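Local coordinates for regulatory protein PCRH (Pseudomonas aeruginosa, PDB 2XCB) that acts as a type III secretion chaperone, binding the chaperone-recognition region of the minor translocator protein PopD, at residues A131-E134 against A135-R139. Numbering follows the deposited sequence. Where two conformers were deposited one is given.
Sequences AMLE and AVTAR
Four successive i to i+4 backbone hydrogen bonds carry helix 123-140 from 131-134 into 135-139: A135 N to A131 O, V136 N to M132 O, T137 N to L133 O, and A138 N to E134 O. The bond from T137 N to L133 O is 2.9 Å long and nearly straight, 168° at the hydrogen. T137 and L133 also meet through their side chains, one turn apart. OG1 of T137 is anti to its own carbonyl carbon and beside its backbone N (chi1 -62°), which turns it back toward the preceding turn, 3.1 Å from L133 O. A looser van der Waals contact sets T137 OG1 4.0 Å from L133 CD1. The hydroxyl is hydrogen-bonded to E106 OE2 of helix 102-117; whether L133 O also receives its one proton is not settled. Threonine suits this place by setting a small polar branch beside L133 O and within bonding distance of E106. L133 and V136 are buried and M132 partly so; their nonpolar chains lie against helices 87-98 and 102-117, and V136 CG2 is 3.4 Å from M132 O. On the outer face, A131 and A138 are short and E134 is charged, as befits exposed positions; CB of A138 lies 3.4 Å from E134 O. The result is an amphipathic last helix in an all-helical fold, consistent with the tetratricopeptide repeats of this chaperone class. T137 links it to helix 102-117, and its hydrogen bond would be expected to stabilise the charged form of E106, lowering its pKa somewhat.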
loop_
_atom_site.group_PDB
_atom_site.type_symbol
_atom_site.label_atom_id
_atom_site.label_comp_id
_atom_site.label_asym_id
_atom_site.label_seq_id
_atom_site.Cartn_x
_atom_site.Cartn_y
_atom_site.Cartn_z
ATOM N N ALA A 131 -10.752 -28.576 -21.084
ATOM C CA ALA A 131 -10.659 -29.777 -20.212
ATOM C C ALA A 131 -11.631 -29.721 -19.027
ATOM O O ALA A 131 -12.367 -30.708 -18.731
ATOM C CB ALA A 131 -9.213 -30.010 -19.697
ATOM N N MET A 132 -11.639 -28.573 -18.330
ATOM C CA MET A 132 -12.580 -28.377 -17.224
ATOM C C MET A 132 -14.034 -28.418 -17.662
ATOM O O MET A 132 -14.907 -29.007 -16.975
ATOM C CB MET A 132 -12.272 -27.064 -16.436
ATOM C CG MET A 132 -10.966 -27.106 -15.636
ATOM S SD MET A 132 -10.889 -28.577 -14.570
ATOM C CE MET A 132 -12.147 -28.218 -13.313
ATOM N N LEU A 133 -14.339 -27.781 -18.785
ATOM C CA LEU A 133 -15.702 -27.855 -19.283
ATOM C C LEU A 133 -16.155 -29.311 -19.504
ATOM O O LEU A 133 -17.248 -29.707 -19.098
ATOM C CB LEU A 133 -15.837 -27.054 -20.605
ATOM C CG LEU A 133 -17.236 -27.104 -21.269
ATOM C CD1 LEU A 133 -18.309 -26.534 -20.379
ATOM C CD2 LEU A 133 -17.172 -26.391 -22.638
ATOM N N GLU A 134 -15.298 -30.084 -20.144
ATOM C CA GLU A 134 -15.587 -31.508 -20.431
ATOM C C GLU A 134 -15.835 -32.266 -19.098
ATOM O O GLU A 134 -16.778 -33.079 -18.988
ATOM C CB GLU A 134 -14.392 -32.147 -21.148
ATOM C CG GLU A 134 -14.119 -31.652 -22.597
ATOM C CD GLU A 134 -12.938 -32.435 -23.293
ATOM O OE1 GLU A 134 -12.164 -31.808 -24.076
ATOM O OE2 GLU A 134 -12.762 -33.668 -23.036
ATOM N N ALA A 135 -14.987 -31.963 -18.083
ATOM C CA ALA A 135 -15.103 -32.601 -16.776
ATOM C C ALA A 135 -16.421 -32.285 -16.160
ATOM O O ALA A 135 -17.095 -33.181 -15.645
ATOM C CB ALA A 135 -13.952 -32.193 -15.819
ATOM N N VAL A 136 -16.827 -31.013 -16.217
ATOM C CA VAL A 136 -18.087 -30.615 -15.623
ATOM C C VAL A 136 -19.316 -31.194 -16.333
ATOM O O VAL A 136 -20.309 -31.580 -15.711
ATOM C CB VAL A 136 -18.212 -29.028 -15.592
ATOM C CG1 VAL A 136 -19.650 -28.625 -15.271
ATOM C CG2 VAL A 136 -17.261 -28.421 -14.548
ATOM N N THR A 137 -19.283 -31.184 -17.651
ATOM C CA THR A 137 -20.385 -31.763 -18.450
ATOM C C THR A 137 -20.527 -33.257 -18.124
ATOM O O THR A 137 -21.671 -33.757 -17.934
ATOM C CB THR A 137 -20.141 -31.578 -19.975
ATOM O OG1 THR A 137 -20.090 -30.167 -20.266
ATOM C CG2 THR A 137 -21.294 -32.248 -20.791
ATOM N N ALA A 138 -19.381 -33.952 -18.026
ATOM C CA ALA A 138 -19.358 -35.382 -17.592
ATOM C C ALA A 138 -20.080 -35.610 -16.238
ATOM O O ALA A 138 -20.815 -36.590 -16.084
ATOM C CB ALA A 138 -17.932 -35.937 -17.574
ATOM N N ARG A 139 -19.882 -34.700 -15.272
ATOM C CA ARG A 139 -20.523 -34.816 -13.958
ATOM C C ARG A 139 -22.018 -34.515 -14.038
ATOM O O ARG A 139 -22.821 -35.140 -13.317
ATOM C CB ARG A 139 -19.840 -33.906 -12.919
ATOM C CG ARG A 139 -18.294 -34.072 -12.856
ATOM C CD ARG A 139 -17.777 -34.139 -11.426
ATOM N NE ARG A 139 -17.060 -32.956 -10.979
ATOM C CZ ARG A 139 -15.784 -32.687 -11.256
ATOM N NH1 ARG A 139 -15.075 -33.501 -12.020
ATOM N NH2 ARG A 139 -15.229 -31.593 -10.779
#